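PDB 5OCS: putative NADH-depentdent flavin oxidoreductase from Cupriavidus metallidurans, which binds FMN and probably uses NAD(P)H to reduce activated alkenes, as an ene-reductase of the Old Yellow Enzyme family. Local coordinates for residues P227-T235 against G258-G267. Sequence-based numbering, arbitrary orientation.
Sequences PVWMRVSAT and GSAAVHVSTG. With CIT (citric acid), chain J.
Arg231 lies alongside His263, both side chains pointing the same way. Its CD sits over one face of the imidazole, a CH-pi contact 3.8 Å from the ring centroid. The Arg231 side chain bends at chi2 (66°), which brings the guanidinium back toward Ser265, tilted 31° from the imidazole plane. Arg231 NE donates to Ser265 OG at 2.9 Å, and that oxygen lies nearly in the guanidinium plane. Arg231 NH2 donates a hydrogen bond to O7 of a citrate, probably from the crystallisation liquor, at 2.9 Å. Ser265 OG in turn donates to citrate O6 (2.8 Å). Arg231 is an FMN-binding residue; no FMN is bound to this chain in the model, and the citrate lies beside Arg231.

The backbones run parallel. Val232 N donates to His263 O, and Ser265 N to Val232 O, both at 2.8 Å. On the other sheet face, Val232 CG2 meets Val262 CG2 at 3.9 Å.

Glu176 forms a salt bridge with Arg231 NH1 through OE2, and its OE1 accepts hydrogen bonds from His263 ND1 and Trp229 NE1. His263 NE2 is hydrogen-bonded to Ser322 OG. Both valines pack against helix 244-256, which links the two strands in a beta-alpha-beta crossover. Strands 228-233 and 262-265 are neighbours in the eight-stranded TIM barrel, between strands 175-179 and 297-300.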
loop_
_atom_site.group_PDB
_atom_site.type_symbol
_atom_site.label_atom_id
_atom_site.label_comp_id
_atom_site.label_asym_id
_atom_site.label_seq_id
_atom_site.Cartn_x
_atom_site.Cartn_y
_atom_site.Cartn_z
ATOM N N PRO D 227 7.843 -0.190 25.811
ATOM C CA PRO D 227 8.890 0.850 25.756
ATOM C C PRO D 227 8.334 2.254 25.541
ATOM O O PRO D 227 7.356 2.441 24.841
ATOM C CB PRO D 227 9.746 0.428 24.537
ATOM C CG PRO D 227 8.767 -0.301 23.647
ATOM C CD PRO D 227 7.918 -1.080 24.642
ATOM N N VAL D 228 8.992 3.220 26.154
ATOM C CA VAL D 228 8.720 4.612 25.943
ATOM C C VAL D 228 10.088 5.253 25.740
ATOM O O VAL D 228 11.063 4.945 26.466
ATOM C CB VAL D 228 8.014 5.249 27.149
ATOM C CG1 VAL D 228 7.861 6.775 26.980
ATOM C CG2 VAL D 228 6.705 4.589 27.402
ATOM N N TRP D 229 10.164 6.163 24.778
ATOM C CA TRP D 229 11.420 6.835 24.460
ATOM C C TRP D 229 11.151 8.255 23.976
ATOM O O TRP D 229 10.002 8.695 23.961
ATOM C CB TRP D 229 12.241 6.005 23.464
ATOM C CG TRP D 229 11.696 5.921 22.072
ATOM C CD1 TRP D 229 11.974 6.736 21.014
ATOM C CD2 TRP D 229 10.778 4.943 21.574
ATOM N NE1 TRP D 229 11.285 6.329 19.904
ATOM C CE2 TRP D 229 10.544 5.229 20.228
ATOM C CE3 TRP D 229 10.108 3.876 22.155
ATOM C CZ2 TRP D 229 9.684 4.461 19.443
ATOM C CZ3 TRP D 229 9.279 3.107 21.366
ATOM C CH2 TRP D 229 9.045 3.415 20.054
ATOM N N MET D 230 12.210 8.979 23.648
ATOM C CA MET D 230 12.067 10.339 23.136
ATOM C C MET D 230 12.799 10.519 21.835
ATOM O O MET D 230 13.890 9.959 21.615
ATOM C CB MET D 230 12.595 11.375 24.160
ATOM C CG MET D 230 12.242 12.823 23.830
ATOM S SD MET D 230 12.776 13.987 25.117
ATOM C CE MET D 230 11.612 13.583 26.375
ATOM N N ARG D 231 12.232 11.403 21.016
ATOM C CA ARG D 231 12.833 11.869 19.787
ATOM C C ARG D 231 13.538 13.169 20.095
ATOM O O ARG D 231 12.914 14.056 20.651
ATOM C CB ARG D 231 11.726 12.133 18.753
ATOM C CG ARG D 231 12.191 12.661 17.406
ATOM C CD ARG D 231 13.028 11.658 16.635
ATOM N NE ARG D 231 13.021 11.980 15.199
ATOM C CZ ARG D 231 12.081 11.637 14.316
ATOM N NH1 ARG D 231 11.085 10.839 14.653
ATOM N NH2 ARG D 231 12.194 12.063 13.066
ATOM N N VAL D 232 14.831 13.266 19.732
ATOM C CA VAL D 232 15.643 14.439 20.070
ATOM C C VAL D 232 16.361 14.939 18.845
ATOM O O VAL D 232 16.864 14.144 18.053
ATOM C CB VAL D 232 16.696 14.100 21.149
ATOM C CG1 VAL D 232 17.526 15.339 21.514
ATOM C CG2 VAL D 232 16.036 13.525 22.416
ATOM N N SER D 233 16.405 16.267 18.666
ATOM C CA SER D 233 17.222 16.832 17.600
ATOM C C SER D 233 18.679 16.839 17.997
ATOM O O SER D 233 18.974 17.329 19.063
ATOM C CB SER D 233 16.807 18.277 17.335
ATOM O OG SER D 233 17.662 18.807 16.337
ATOM N N ALA D 234 19.586 16.313 17.169
ATOM C CA ALA D 234 21.002 16.253 17.561
ATOM C C ALA D 234 21.541 17.618 17.947
ATOM O O ALA D 234 22.307 17.731 18.914
ATOM C CB ALA D 234 21.831 15.674 16.441
ATOM N N THR D 235 21.184 18.621 17.144
ATOM C CA THR D 235 21.669 19.982 17.321
ATOM C C THR D 235 20.865 20.959 16.449
ATOM O O THR D 235 20.317 20.574 15.410
ATOM C CB THR D 235 23.186 20.095 16.984
ATOM O OG1 THR D 235 23.652 21.442 17.224
ATOM C CG2 THR D 235 23.497 19.724 15.528
ATOM N N GLY D 258 14.660 5.537 32.688
ATOM C CA GLY D 258 13.964 4.354 32.167
ATOM C C GLY D 258 13.467 4.462 30.740
ATOM O O GLY D 258 12.658 3.635 30.310
ATOM N N SER D 259 13.929 5.456 29.994
ATOM C CA SER D 259 13.794 5.398 28.519
ATOM C C SER D 259 14.306 4.120 27.890
ATOM O O SER D 259 15.358 3.607 28.269
ATOM C CB SER D 259 14.489 6.588 27.854
ATOM O OG SER D 259 14.022 6.685 26.506
ATOM N N ALA D 260 13.555 3.568 26.934
ATOM C CA ALA D 260 13.962 2.384 26.201
ATOM C C ALA D 260 14.984 2.647 25.101
ATOM O O ALA D 260 15.672 1.734 24.653
ATOM C CB ALA D 260 12.739 1.708 25.596
ATOM N N ALA D 261 15.043 3.900 24.642
ATOM C CA ALA D 261 15.835 4.266 23.512
ATOM C C ALA D 261 15.981 5.762 23.465
ATOM O O ALA D 261 15.393 6.505 24.255
ATOM C CB ALA D 261 15.186 3.747 22.218
ATOM N N VAL D 262 16.747 6.202 22.491
ATOM C CA VAL D 262 16.677 7.587 22.034
ATOM C C VAL D 262 16.700 7.604 20.499
ATOM O O VAL D 262 17.462 6.868 19.848
ATOM C CB VAL D 262 17.783 8.470 22.683
ATOM C CG1 VAL D 262 19.151 8.023 22.247
ATOM C CG2 VAL D 262 17.594 9.942 22.324
ATOM N N HIS D 263 15.825 8.425 19.906
ATOM C CA HIS D 263 15.733 8.532 18.474
ATOM C C HIS D 263 16.316 9.882 18.109
ATOM O O HIS D 263 15.760 10.916 18.499
ATOM C CB HIS D 263 14.255 8.419 18.069
ATOM C CG HIS D 263 14.023 8.273 16.599
ATOM N ND1 HIS D 263 12.762 8.013 16.081
ATOM C CD2 HIS D 263 14.859 8.302 15.539
ATOM C CE1 HIS D 263 12.845 7.920 14.763
ATOM N NE2 HIS D 263 14.098 8.101 14.407
ATOM N N VAL D 264 17.413 9.868 17.365
ATOM C CA VAL D 264 18.250 11.068 17.173
ATOM C C VAL D 264 18.022 11.582 15.771
ATOM O O VAL D 264 18.324 10.883 14.809
ATOM C CB VAL D 264 19.739 10.742 17.377
ATOM C CG1 VAL D 264 20.617 11.951 17.101
ATOM C CG2 VAL D 264 19.993 10.178 18.786
ATOM N N SER D 265 17.493 12.804 15.642
ATOM C CA SER D 265 17.366 13.424 14.332
ATOM C C SER D 265 18.728 13.910 13.838
ATOM O O SER D 265 19.698 13.878 14.580
ATOM C CB SER D 265 16.325 14.533 14.360
ATOM O OG SER D 265 15.015 13.906 14.338
ATOM N N THR D 266 18.826 14.324 12.576
ATOM C CA THR D 266 20.155 14.472 11.967
ATOM C C THR D 266 20.866 15.735 12.373
ATOM O O THR D 266 21.999 15.923 11.977
ATOM C CB THR D 266 20.114 14.506 10.420
ATOM O OG1 THR D 266 19.413 15.678 9.991
ATOM C CG2 THR D 266 19.424 13.259 9.853
ATOM N N GLY D 267 20.191 16.641 13.061
ATOM C CA GLY D 267 20.744 17.953 13.360
ATOM C C GLY D 267 20.981 18.809 12.124
ATOM O O GLY D 267 21.758 19.771 12.168
HETATM C C1 CIT J . 10.942 15.522 10.500
HETATM O O1 CIT J . 10.222 16.232 9.729
HETATM O O2 CIT J . 10.674 15.308 11.715
HETATM C C2 CIT J . 12.194 14.926 9.880
HETATM C C3 CIT J . 13.522 15.049 10.670
HETATM O O7 CIT J . 13.788 13.823 11.376
HETATM C C4 CIT J . 14.639 15.243 9.636
HETATM C C5 CIT J . 16.043 15.209 10.225
HETATM O O3 CIT J . 16.925 15.898 9.667
HETATM O O4 CIT J . 16.280 14.489 11.214
HETATM C C6 CIT J . 13.565 16.223 11.657
HETATM O O5 CIT J . 13.316 17.372 11.242
HETATM O O6 CIT J . 13.861 16.039 12.862
HETATM O O HOH W 1 11.054 2.374 28.410
HETATM O O HOH W 2 17.308 17.652 13.685
#